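Local coordinates for inositol 2-dehydrogenase (Sinorhizobium meliloti, PDB 4HKT), which catalyses the NAD-dependent oxidation of myo-inositol to scyllo-inosose (2-keto-myo-inositol), the first step of myo-inositol degradation, at residues V191-A196 against V319-E324; D210-I215 against I226-R231; L184-V189 against S220-I225; L98-V103 against D307-L312. All blocks are in the same frame, centred on the assembly; numbering follows the deposited sequence. Where two conformers were deposited one is given.

Contact 1 of 4, residues V191-A196 against V319-E324; sequences VTATAA and VRSVAE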
loop_
_atom_site.group_PDB
_atom_site.type_symbol
_atom_site.label_atom_id
_atom_site.label_comp_id
_atom_site.label_asym_id
_atom_site.label_seq_id
_atom_site.Cartn_x
_atom_site.Cartn_y
_atom_site.Cartn_z
ATOM N N VAL B 191 24.105 -23.057 -10.007
ATOM C CA VAL B 191 23.057 -23.180 -8.997
ATOM C C VAL B 191 23.662 -23.506 -7.640
ATOM O O VAL B 191 24.482 -24.395 -7.539
ATOM C CB VAL B 191 22.095 -24.292 -9.369
ATOM C CG1 VAL B 191 20.998 -24.416 -8.317
ATOM C CG2 VAL B 191 21.484 -23.990 -10.713
ATOM N N THR B 192 23.275 -22.773 -6.616
ATOM C CA THR B 192 23.633 -23.173 -5.277
ATOM C C THR B 192 22.384 -23.092 -4.407
ATOM O O THR B 192 21.538 -22.180 -4.562
ATOM C CB THR B 192 24.860 -22.376 -4.750
ATOM O OG1 THR B 192 25.422 -23.059 -3.608
ATOM C CG2 THR B 192 24.478 -20.985 -4.411
ATOM N N ALA B 193 22.228 -24.081 -3.539
ATOM C CA ALA B 193 20.960 -24.257 -2.837
ATOM C C ALA B 193 21.129 -24.805 -1.442
ATOM O O ALA B 193 22.120 -25.468 -1.130
ATOM C CB ALA B 193 20.078 -25.213 -3.599
ATOM N N THR B 194 20.164 -24.478 -0.601
ATOM C CA THR B 194 20.093 -25.057 0.732
ATOM C C THR B 194 18.685 -25.575 0.927
ATOM O O THR B 194 17.750 -25.118 0.275
ATOM C CB THR B 194 20.394 -24.028 1.816
ATOM O OG1 THR B 194 19.507 -22.926 1.667
ATOM C CG2 THR B 194 21.860 -23.543 1.727
ATOM N N ALA B 195 18.526 -26.480 1.882
ATOM C CA ALA B 195 17.217 -27.098 2.132
ATOM C C ALA B 195 17.108 -27.613 3.564
ATOM O O ALA B 195 18.110 -27.877 4.228
ATOM C CB ALA B 195 16.993 -28.256 1.173
ATOM N N ALA B 196 15.877 -27.740 4.019
ATOM C CA ALA B 196 15.594 -28.319 5.309
ATOM C C ALA B 196 14.114 -28.809 5.346
ATOM O O ALA B 196 13.293 -28.515 4.457
ATOM C CB ALA B 196 15.805 -27.292 6.405
ATOM N N VAL B 319 19.315 -30.068 -6.503
ATOM C CA VAL B 319 19.338 -31.277 -5.693
ATOM C C VAL B 319 20.790 -31.667 -5.367
ATOM O O VAL B 319 21.100 -31.936 -4.204
ATOM C CB VAL B 319 18.611 -32.437 -6.433
ATOM C CG1 VAL B 319 18.690 -33.762 -5.688
ATOM C CG2 VAL B 319 17.107 -32.130 -6.659
ATOM N N ARG B 320 21.647 -31.689 -6.387
ATOM C CA ARG B 320 23.090 -31.979 -6.235
ATOM C C ARG B 320 23.777 -30.964 -5.365
ATOM O O ARG B 320 24.587 -31.330 -4.516
ATOM C CB ARG B 320 23.813 -32.034 -7.587
ATOM C CG ARG B 320 23.533 -33.256 -8.459
ATOM C CD ARG B 320 24.472 -33.297 -9.670
ATOM N NE ARG B 320 25.890 -33.228 -9.272
ATOM C CZ ARG B 320 26.910 -32.864 -10.051
ATOM N NH1 ARG B 320 26.740 -32.464 -11.311
ATOM N NH2 ARG B 320 28.129 -32.858 -9.541
ATOM N N SER B 321 23.431 -29.694 -5.527
ATOM C CA SER B 321 24.048 -28.645 -4.752
ATOM C C SER B 321 23.789 -28.846 -3.236
ATOM O O SER B 321 24.719 -28.715 -2.417
ATOM C CB SER B 321 23.505 -27.282 -5.139
ATOM O OG SER B 321 24.097 -26.301 -4.306
ATOM N N VAL B 322 22.543 -29.179 -2.877
ATOM C CA VAL B 322 22.231 -29.408 -1.498
ATOM C C VAL B 322 23.026 -30.614 -0.997
ATOM O O VAL B 322 23.621 -30.545 0.069
ATOM C CB VAL B 322 20.755 -29.661 -1.245
ATOM C CG1 VAL B 322 20.561 -30.081 0.207
ATOM C CG2 VAL B 322 19.910 -28.421 -1.520
ATOM N N ALA B 323 23.044 -31.698 -1.769
ATOM C CA ALA B 323 23.730 -32.921 -1.330
ATOM C C ALA B 323 25.238 -32.771 -1.235
ATOM O O ALA B 323 25.824 -33.302 -0.321
ATOM C CB ALA B 323 23.384 -34.070 -2.233
ATOM N N GLU B 324 25.850 -32.032 -2.163
ATOM C CA GLU B 324 27.302 -31.914 -2.254
ATOM C C GLU B 324 27.838 -30.665 -1.563
ATOM O O GLU B 324 29.024 -30.497 -1.465
ATOM C CB GLU B 324 27.727 -31.908 -3.728
ATOM C CG GLU B 324 27.469 -33.240 -4.402
ATOM C CD GLU B 324 27.720 -33.266 -5.902
ATOM O OE1 GLU B 324 28.553 -32.494 -6.415
ATOM O OE2 GLU B 324 27.063 -34.088 -6.574
HETATM O O HOH W 1 24.764 -26.166 -1.039
#

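Contact 2 of 4, residues D210-I215 against I226-R231; sequences DSVSVI and ISNSRR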
loop_
_atom_site.group_PDB
_atom_site.type_symbol
_atom_site.label_atom_id
_atom_site.label_comp_id
_atom_site.label_asym_id
_atom_site.label_seq_id
_atom_site.Cartn_x
_atom_site.Cartn_y
_atom_site.Cartn_z
ATOM N N ASP B 210 11.062 -29.320 2.743
ATOM C CA ASP B 210 9.899 -28.425 2.666
ATOM C C ASP B 210 10.173 -26.926 2.674
ATOM O O ASP B 210 9.240 -26.125 2.524
ATOM C CB ASP B 210 8.876 -28.794 3.750
ATOM C CG ASP B 210 9.401 -28.565 5.169
ATOM O OD1 ASP B 210 10.174 -27.577 5.419
ATOM O OD2 ASP B 210 9.019 -29.395 6.052
ATOM N N SER B 211 11.433 -26.543 2.846
ATOM C CA SER B 211 11.856 -25.156 2.944
ATOM C C SER B 211 13.235 -25.039 2.279
ATOM O O SER B 211 14.210 -25.678 2.723
ATOM C CB SER B 211 11.974 -24.745 4.407
ATOM O OG SER B 211 10.751 -24.964 5.093
ATOM N N VAL B 212 13.317 -24.256 1.181
ATOM C CA VAL B 212 14.520 -24.246 0.354
ATOM C C VAL B 212 14.822 -22.825 -0.111
ATOM O O VAL B 212 13.914 -21.996 -0.285
ATOM C CB VAL B 212 14.438 -25.194 -0.873
ATOM C CG1 VAL B 212 14.194 -26.624 -0.454
ATOM C CG2 VAL B 212 13.345 -24.797 -1.840
ATOM N N SER B 213 16.097 -22.588 -0.355
ATOM C CA SER B 213 16.618 -21.316 -0.801
ATOM C C SER B 213 17.618 -21.636 -1.921
ATOM O O SER B 213 18.409 -22.583 -1.812
ATOM C CB SER B 213 17.351 -20.620 0.314
ATOM O OG SER B 213 16.577 -20.424 1.463
ATOM N N VAL B 214 17.555 -20.873 -3.013
ATOM C CA VAL B 214 18.426 -21.120 -4.176
ATOM C C VAL B 214 18.998 -19.803 -4.703
ATOM O O VAL B 214 18.332 -18.817 -4.662
ATOM C CB VAL B 214 17.676 -21.804 -5.310
ATOM C CG1 VAL B 214 18.652 -22.213 -6.403
ATOM C CG2 VAL B 214 16.944 -23.043 -4.837
ATOM N N ILE B 215 20.251 -19.803 -5.122
ATOM C CA ILE B 215 20.837 -18.717 -5.880
ATOM C C ILE B 215 21.296 -19.254 -7.237
ATOM O O ILE B 215 22.071 -20.223 -7.302
ATOM C CB ILE B 215 22.073 -18.088 -5.210
ATOM C CG1 ILE B 215 21.802 -17.645 -3.793
ATOM C CG2 ILE B 215 22.553 -16.899 -6.053
ATOM C CD1 ILE B 215 23.097 -17.427 -2.994
ATOM N N ILE B 226 15.901 -17.442 -4.995
ATOM C CA ILE B 226 14.580 -18.030 -4.944
ATOM C C ILE B 226 14.396 -18.563 -3.526
ATOM O O ILE B 226 15.265 -19.260 -2.985
ATOM C CB ILE B 226 14.407 -19.199 -5.910
ATOM C CG1 ILE B 226 14.474 -18.759 -7.346
ATOM C CG2 ILE B 226 13.088 -19.929 -5.624
ATOM C CD1 ILE B 226 14.893 -19.910 -8.237
ATOM N N SER B 227 13.254 -18.246 -2.948
ATOM C CA SER B 227 12.834 -18.757 -1.625
ATOM C C SER B 227 11.515 -19.546 -1.776
ATOM O O SER B 227 10.569 -19.034 -2.363
ATOM C CB SER B 227 12.571 -17.541 -0.746
ATOM O OG SER B 227 12.200 -17.860 0.551
ATOM N N ASN B 228 11.446 -20.764 -1.246
ATOM C CA ASN B 228 10.216 -21.573 -1.324
ATOM C C ASN B 228 9.919 -22.117 0.050
ATOM O O ASN B 228 10.827 -22.607 0.714
ATOM C CB ASN B 228 10.404 -22.815 -2.170
ATOM C CG ASN B 228 10.353 -22.608 -3.666
ATOM O OD1 ASN B 228 10.485 -23.604 -4.393
ATOM N ND2 ASN B 228 10.122 -21.406 -4.152
ATOM N N SER B 229 8.636 -22.121 0.422
ATOM C CA SER B 229 8.136 -22.811 1.598
ATOM C C SER B 229 6.846 -23.556 1.223
ATOM O O SER B 229 5.990 -23.052 0.480
ATOM C CB SER B 229 7.839 -21.857 2.757
ATOM O OG SER B 229 7.231 -22.579 3.866
ATOM N N ARG B 230 6.734 -24.771 1.716
ATOM C CA ARG B 230 5.541 -25.538 1.466
ATOM C C ARG B 230 4.273 -25.043 2.183
ATOM O O ARG B 230 3.197 -25.539 1.867
ATOM C CB ARG B 230 5.771 -27.005 1.827
ATOM C CG ARG B 230 6.480 -27.833 0.764
ATOM C CD ARG B 230 5.743 -27.839 -0.560
ATOM N NE ARG B 230 6.205 -28.894 -1.435
ATOM C CZ ARG B 230 5.761 -29.111 -2.660
ATOM N NH1 ARG B 230 4.804 -28.346 -3.162
ATOM N NH2 ARG B 230 6.270 -30.102 -3.388
ATOM N N ARG B 231 4.373 -24.138 3.156
ATOM C CA ARG B 231 3.221 -23.774 3.992
ATOM C C ARG B 231 3.277 -22.322 4.421
ATOM O O ARG B 231 4.278 -21.871 5.029
ATOM C CB ARG B 231 3.157 -24.636 5.266
ATOM C CG ARG B 231 1.929 -24.361 6.150
ATOM C CD ARG B 231 2.176 -23.488 7.383
ATOM N NE ARG B 231 3.081 -24.126 8.370
ATOM C CZ ARG B 231 4.368 -23.795 8.512
ATOM N NH1 ARG B 231 4.884 -22.821 7.736
ATOM N NH2 ARG B 231 5.150 -24.407 9.413
HETATM O O HOH W 2 9.285 -22.670 5.514
#

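Contact 3 of 4, residues L184-V189 against S220-I225; sequences LGEEPV and SGKQAI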
loop_
_atom_site.group_PDB
_atom_site.type_symbol
_atom_site.label_atom_id
_atom_site.label_comp_id
_atom_site.label_asym_id
_atom_site.label_seq_id
_atom_site.Cartn_x
_atom_site.Cartn_y
_atom_site.Cartn_z
ATOM N N LEU B 184 15.435 -13.062 -16.034
ATOM C CA LEU B 184 16.841 -12.730 -16.177
ATOM C C LEU B 184 17.192 -12.332 -17.569
ATOM O O LEU B 184 18.127 -11.546 -17.751
ATOM C CB LEU B 184 17.769 -13.874 -15.817
ATOM C CG LEU B 184 17.954 -14.142 -14.336
ATOM C CD1 LEU B 184 18.460 -15.554 -14.149
ATOM C CD2 LEU B 184 18.874 -13.112 -13.697
ATOM N N GLY B 185 16.535 -12.970 -18.523
ATOM C CA GLY B 185 16.853 -12.781 -19.937
ATOM C C GLY B 185 18.075 -13.556 -20.418
ATOM O O GLY B 185 18.382 -13.545 -21.604
ATOM N N GLU B 186 18.768 -14.233 -19.513
ATOM C CA GLU B 186 19.993 -14.957 -19.856
ATOM C C GLU B 186 19.944 -16.244 -19.129
ATOM O O GLU B 186 19.229 -16.353 -18.144
ATOM C CB GLU B 186 21.232 -14.226 -19.370
ATOM C CG GLU B 186 21.455 -12.910 -20.019
ATOM C CD GLU B 186 22.665 -12.193 -19.466
ATOM O OE1 GLU B 186 23.363 -12.707 -18.526
ATOM O OE2 GLU B 186 22.900 -11.084 -19.992
ATOM N N GLU B 187 20.719 -17.214 -19.582
ATOM C CA GLU B 187 20.726 -18.508 -18.939
ATOM C C GLU B 187 21.516 -18.479 -17.631
ATOM O O GLU B 187 22.684 -18.093 -17.633
ATOM C CB GLU B 187 21.365 -19.564 -19.848
ATOM C CG GLU B 187 20.575 -19.913 -21.096
ATOM C CD GLU B 187 19.209 -20.499 -20.781
ATOM O OE1 GLU B 187 19.027 -21.060 -19.663
ATOM O OE2 GLU B 187 18.326 -20.379 -21.651
ATOM N N PRO B 188 20.930 -18.989 -16.535
ATOM C CA PRO B 188 21.785 -19.412 -15.413
ATOM C C PRO B 188 22.814 -20.479 -15.790
ATOM O O PRO B 188 22.459 -21.477 -16.470
ATOM C CB PRO B 188 20.778 -20.016 -14.414
ATOM C CG PRO B 188 19.464 -19.414 -14.768
ATOM C CD PRO B 188 19.502 -19.181 -16.252
ATOM N N VAL B 189 24.025 -20.334 -15.274
ATOM C CA VAL B 189 25.127 -21.250 -15.506
ATOM C C VAL B 189 25.581 -21.992 -14.245
ATOM O O VAL B 189 26.375 -22.952 -14.348
ATOM C CB VAL B 189 26.344 -20.557 -16.156
ATOM C CG1 VAL B 189 25.934 -19.960 -17.502
ATOM C CG2 VAL B 189 27.013 -19.508 -15.242
ATOM N N SER B 220 27.130 -13.496 -17.097
ATOM C CA SER B 220 27.490 -12.090 -16.914
ATOM C C SER B 220 27.480 -11.692 -15.429
ATOM O O SER B 220 27.873 -10.568 -15.069
ATOM C CB SER B 220 26.533 -11.242 -17.753
ATOM O OG SER B 220 25.209 -11.463 -17.371
ATOM N N GLY B 221 27.040 -12.601 -14.545
ATOM C CA GLY B 221 27.050 -12.351 -13.114
ATOM C C GLY B 221 25.735 -11.981 -12.481
ATOM O O GLY B 221 25.682 -11.811 -11.251
ATOM N N LYS B 222 24.693 -11.792 -13.305
ATOM C CA LYS B 222 23.355 -11.525 -12.817
ATOM C C LYS B 222 22.923 -12.675 -11.898
ATOM O O LYS B 222 23.279 -13.820 -12.162
ATOM C CB LYS B 222 22.343 -11.391 -13.938
ATOM C CG LYS B 222 22.628 -10.333 -14.953
ATOM C CD LYS B 222 21.680 -10.473 -16.140
ATOM C CE LYS B 222 21.655 -9.221 -17.032
ATOM N NZ LYS B 222 22.824 -9.091 -17.908
ATOM N N GLN B 223 22.227 -12.331 -10.816
ATOM C CA GLN B 223 21.820 -13.286 -9.795
ATOM C C GLN B 223 20.316 -13.321 -9.510
ATOM O O GLN B 223 19.647 -12.271 -9.440
ATOM C CB GLN B 223 22.561 -12.978 -8.520
ATOM C CG GLN B 223 24.079 -13.138 -8.614
ATOM C CD GLN B 223 24.795 -12.197 -7.671
ATOM O OE1 GLN B 223 24.665 -12.323 -6.476
ATOM N NE2 GLN B 223 25.541 -11.243 -8.208
ATOM N N ALA B 224 19.809 -14.536 -9.288
ATOM C CA ALA B 224 18.418 -14.751 -8.921
ATOM C C ALA B 224 18.400 -15.553 -7.649
ATOM O O ALA B 224 19.015 -16.568 -7.565
ATOM C CB ALA B 224 17.660 -15.497 -10.010
ATOM N N ILE B 225 17.716 -15.030 -6.651
ATOM C CA ILE B 225 17.514 -15.707 -5.429
ATOM C C ILE B 225 16.080 -16.203 -5.411
ATOM O O ILE B 225 15.139 -15.458 -5.727
ATOM C CB ILE B 225 17.668 -14.724 -4.268
ATOM C CG1 ILE B 225 19.039 -14.095 -4.249
ATOM C CG2 ILE B 225 17.474 -15.424 -2.948
ATOM C CD1 ILE B 225 19.190 -13.019 -3.178
#

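Contact 4 of 4, residues L98-V103 against D307-L312; sequences LDAERV and DGLAAL. With EDO (1,2-ethanediol), chain C; EDO (1,2-ethanediol), chain S.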
loop_
_atom_site.group_PDB
_atom_site.type_symbol
_atom_site.label_atom_id
_atom_site.label_comp_id
_atom_site.label_asym_id
_atom_site.label_seq_id
_atom_site.Cartn_x
_atom_site.Cartn_y
_atom_site.Cartn_z
ATOM N N LEU B 98 10.321 -36.442 -15.010
ATOM C CA LEU B 98 11.278 -36.116 -13.965
ATOM C C LEU B 98 12.712 -36.443 -14.331
ATOM O O LEU B 98 13.634 -36.012 -13.629
ATOM C CB LEU B 98 10.877 -36.769 -12.634
ATOM C CG LEU B 98 9.529 -36.258 -12.147
ATOM C CD1 LEU B 98 9.040 -37.044 -10.937
ATOM C CD2 LEU B 98 9.563 -34.781 -11.820
ATOM N N ASP B 99 12.931 -37.178 -15.415
ATOM C CA ASP B 99 14.257 -37.621 -15.797
ATOM C C ASP B 99 14.710 -36.902 -17.060
ATOM O O ASP B 99 14.084 -37.033 -18.093
ATOM C CB ASP B 99 14.249 -39.142 -16.057
ATOM C CG ASP B 99 15.609 -39.677 -16.469
ATOM O OD1 ASP B 99 16.213 -40.391 -15.674
ATOM O OD2 ASP B 99 16.086 -39.404 -17.572
ATOM N N ALA B 100 15.842 -36.205 -17.004
ATOM C CA ALA B 100 16.191 -35.281 -18.083
ATOM C C ALA B 100 16.517 -36.019 -19.396
ATOM O O ALA B 100 16.235 -35.526 -20.503
ATOM C CB ALA B 100 17.362 -34.385 -17.665
ATOM N N GLU B 101 17.109 -37.204 -19.269
ATOM C CA GLU B 101 17.377 -38.026 -20.422
ATOM C C GLU B 101 16.064 -38.429 -21.135
ATOM O O GLU B 101 15.966 -38.317 -22.358
ATOM C CB GLU B 101 18.162 -39.288 -20.031
ATOM C CG GLU B 101 18.741 -40.010 -21.240
ATOM C CD GLU B 101 20.045 -39.383 -21.782
ATOM O OE1 GLU B 101 20.156 -38.129 -21.953
ATOM O OE2 GLU B 101 20.995 -40.171 -22.044
ATOM N N ARG B 102 15.084 -38.886 -20.380
ATOM C CA ARG B 102 13.716 -39.129 -20.949
ATOM C C ARG B 102 13.126 -37.901 -21.641
ATOM O O ARG B 102 12.464 -38.019 -22.701
ATOM C CB ARG B 102 12.755 -39.559 -19.834
ATOM C CG ARG B 102 11.363 -40.000 -20.252
ATOM C CD ARG B 102 11.407 -41.251 -21.138
ATOM N NE ARG B 102 10.136 -41.518 -21.803
ATOM C CZ ARG B 102 9.787 -41.071 -23.013
ATOM N NH1 ARG B 102 10.589 -40.267 -23.730
ATOM N NH2 ARG B 102 8.632 -41.458 -23.532
ATOM N N VAL B 103 13.312 -36.725 -21.035
ATOM C CA VAL B 103 12.784 -35.470 -21.607
ATOM C C VAL B 103 13.432 -35.236 -22.961
ATOM O O VAL B 103 12.764 -34.904 -23.934
ATOM C CB VAL B 103 13.030 -34.249 -20.706
ATOM C CG1 VAL B 103 12.630 -32.980 -21.443
ATOM C CG2 VAL B 103 12.328 -34.402 -19.362
ATOM N N ASP B 307 12.113 -25.165 -22.695
ATOM C CA ASP B 307 11.949 -24.437 -21.432
ATOM C C ASP B 307 11.636 -25.417 -20.319
ATOM O O ASP B 307 12.129 -25.250 -19.208
ATOM C CB ASP B 307 10.868 -23.350 -21.509
ATOM C CG ASP B 307 11.248 -22.194 -22.444
ATOM O OD1 ASP B 307 12.424 -21.762 -22.461
ATOM O OD2 ASP B 307 10.355 -21.743 -23.209
ATOM N N GLY B 308 10.842 -26.456 -20.597
ATOM C CA GLY B 308 10.617 -27.512 -19.572
ATOM C C GLY B 308 11.906 -28.247 -19.197
ATOM O O GLY B 308 12.164 -28.538 -18.033
ATOM N N LEU B 309 12.720 -28.540 -20.193
ATOM C CA LEU B 309 13.980 -29.186 -19.959
ATOM C C LEU B 309 14.921 -28.296 -19.133
ATOM O O LEU B 309 15.584 -28.760 -18.195
ATOM C CB LEU B 309 14.637 -29.543 -21.298
ATOM C CG LEU B 309 16.037 -30.173 -21.213
ATOM C CD1 LEU B 309 15.980 -31.406 -20.349
ATOM C CD2 LEU B 309 16.587 -30.506 -22.593
ATOM N N ALA B 310 15.017 -27.020 -19.515
ATOM C CA ALA B 310 15.891 -26.085 -18.812
ATOM C C ALA B 310 15.561 -25.942 -17.318
ATOM O O ALA B 310 16.471 -25.916 -16.468
ATOM C CB ALA B 310 15.832 -24.717 -19.504
ATOM N N ALA B 311 14.278 -25.871 -16.983
ATOM C CA ALA B 311 13.857 -25.756 -15.597
ATOM C C ALA B 311 14.178 -27.016 -14.791
ATOM O O ALA B 311 14.593 -26.940 -13.658
ATOM C CB ALA B 311 12.387 -25.396 -15.534
ATOM N N LEU B 312 14.026 -28.177 -15.405
ATOM C CA LEU B 312 14.352 -29.442 -14.765
ATOM C C LEU B 312 15.848 -29.571 -14.537
ATOM O O LEU B 312 16.233 -30.004 -13.477
ATOM C CB LEU B 312 13.850 -30.603 -15.614
ATOM C CG LEU B 312 14.125 -31.985 -15.055
ATOM C CD1 LEU B 312 13.353 -32.196 -13.774
ATOM C CD2 LEU B 312 13.771 -33.050 -16.085
HETATM C C1 EDO C . 14.033 -37.169 -10.746
HETATM O O1 EDO C . 14.445 -38.032 -11.792
HETATM C C2 EDO C . 12.883 -37.760 -9.932
HETATM O O2 EDO C . 13.367 -38.155 -8.652
HETATM C C1 EDO S . 13.436 -16.429 -22.004
HETATM O O1 EDO S . 12.108 -15.889 -21.959
HETATM C C2 EDO S . 13.503 -17.776 -21.265
HETATM O O2 EDO S . 12.450 -18.667 -21.695
#

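Contact 1 of 4, residues V191-A196 against V319-E324
Where strand 188-196 of the seven-stranded mixed sheet meets the last turn of helix 305-324, S321 and V322 reach across to A193 and A195, a helix-on-sheet contact with a polar and an apolar half. The strand and helix axes come within 6.5 Å and cross at -65°. In the polar half S321 OG stands anti to its own backbone N (chi1 177°), which turns the hydroxyl to the strand. There it accepts the amide of A193, N to OG 3.0 Å, in a bond well off straight, with 141° at the hydrogen. The same hydroxyl is hydrogen-bonded to the carbonyl of R326, so two bonds hold it. Water 1 completes the pairing: it gives one proton to A193 O (2.7 Å) and the other to S321 O (2.9 Å). Both backbone polar atoms of A193 are thus satisfied by the helix end and its water. V322 carries the apolar half. Its CG2 methyl lies 3.8 Å from A193 CB and also rests near A195 CB, at 4.0 Å. CG1 approaches the same A195 CB at 4.1 Å, placing the alanine methyl against both valine branches. Earlier turns of the same helix supply L314, A317 and A318, which pack on V191, and A318 also meets A193. F169 of helix 168-184 and Y209 close around V322. On one edge strand 188-196 pairs with strand 211-218, and V191 also bonds to I328 of strand 328-329, while T192 and T194 are turned to a second subunit, T194 OG1 being bonded to its Q223.

Contact 2 of 4, residues D210-I215 against I226-R231
V212 and N228 form a hydrogen-bonded pair near the open end of the antiparallel hairpin 211-218/223-229, V212 N giving to N228 O at 3.0 Å and V212 O accepting from N228 N at 2.9 Å. V214 and I226 repeat this two-bond pairing, and D210 O takes R230 N just beyond the strand end. In the intervening non-hydrogen-bonded pairs, S211 with S229 and S213 with S227, CA-H groups approach carbonyls instead, S213 CA lying 3.3 Å from I226 O. Water 2 ties S211 OG to S229 OG, and S211 OG itself donates to D210 OD1 (2.7 Å). The D210 carboxylate also accepts the backbone amides of L198 (at OD1) and of I199 and D200 (at OD2), beside a classic beta bulge in which D210 and S211 face A196. N228 stands on the V212 side of the sheet, its CB 3.6 Å from V212 CG2. Its ND2 donates to S227 O (3.0 Å) from above the carbonyl plane and also to D176, while OD1 pairs with T173. An alanine at N228 would probably leave T173 OG1 and D176 OD2 without these amide partners, though CB would keep its touch on V212. The chemistry implies a buried hairpin whose polar side chains are matched from several sides: the N228 amide and R230 guanidinium by helix 168-184, with D153 as a second salt-bridge partner of R230 beside D171, and S213 OG by Q223 of a second subunit.

Contact 3 of 4, residues L184-V189 against S220-I225
A salt bridge with an apolar flank, E186 to K222 and L184 to A224, joins the exit of helix 168-184 to the turn and first residues of strand 223-229. E186 is extended beyond CG, which carries its carboxylate to the hairpin turn. S220 OG donates to OE1 at 2.5 Å, using the syn lone pair of that oxygen. K222 crosses the glutamate at about a right angle, and its last torsion, bent at chi4 (77°), brings NZ over the carboxylate. NZ lies 2.9 Å from E186 OE2 and meets it from above the carboxylate plane, 54° out. The lysine is shared: E143 forms a second salt bridge with NZ, while the bond from K222 NZ to S220 OG (3.4 Å) is weak. T218 OG1 bonds to both E186 OE1 and S220 OG, tying the turn together. An alanine at E186 would probably leave K222 with E143 as its remaining carboxylate and deprive S220 OG and T218 OG1 of a shared partner. Next to this polar group, L184 and K222 slide past each other in opposite directions, with L184 CD2 3.9 Å from K222 CB. The other methyl, L184 CD1, rests 4.2 Å from A224 CB. Around the contact, V147 of strand 144-152 and T218 of strand 211-218 also pack on L184. A224 is covered by A180 of helix 168-184 and by L216, and Q223 turns to a second subunit, where it bonds to S213 and T194.

Contact 4 of 4, residues L98-V103 against D307-L312
V103, on the first turn of helix 100-112, lies against L309 and L312 of helix 305-324, and each of its side-chain carbons finds a partner. CB sits 4.1 Å from L309 CD1. From there CG1, anti to the backbone N (chi1 172°), reaches that same methyl at 3.9 Å and the stem of the leucine, L309 CB, at 4.0 Å. The other branch, CG2, meets L312 CD2 at 3.8 Å. V103 thus parts its methyls between two leucines one turn apart. A100, a turn earlier, fills the approach, its CB 4.1 Å from L312 CD2. L312 CD1 lies 3.8 Å from L98 O, with CD2 almost as near, and this carbonyl accepts a hydrogen bond from the O1 hydroxyl of a bound ethanediol. Between the side chains the contact is apolar, and the helix start is held separately by D99, the N-cap, whose OD2 accepts R102 N at 3.0 Å. Residues 98-103 belong to the NAD-binding Rossmann fold, so the contact fastens that domain to the long C-terminal helix. R104 and L107 of helix 100-112 continue the packing on L309, while R170 of helix 168-184 covers L312 and I174 of the same helix lies on A311.

How the contacts relate
Along the chain the order of segments is 98-103, 184-189, 191-196, 210-215, 220-225, 226-231, 307-312 and 319-324, so contact 4 closes a loop that encloses contacts 2 and 3, and contact 2 is nested within contact 1. Contacts 1, 2 and 3 share one mixed sheet and all touch the second subunit. Centres of contacts 1 and 2 lie about 11 Å apart, and backbone bonds of T192 and T194 to strand 211-218 link them. Contact 4 stands about 18 Å from contact 1, centre to centre, on the same helix 305-324. That helix therefore ties the Rossmann domain to the sheet that touches a second subunit.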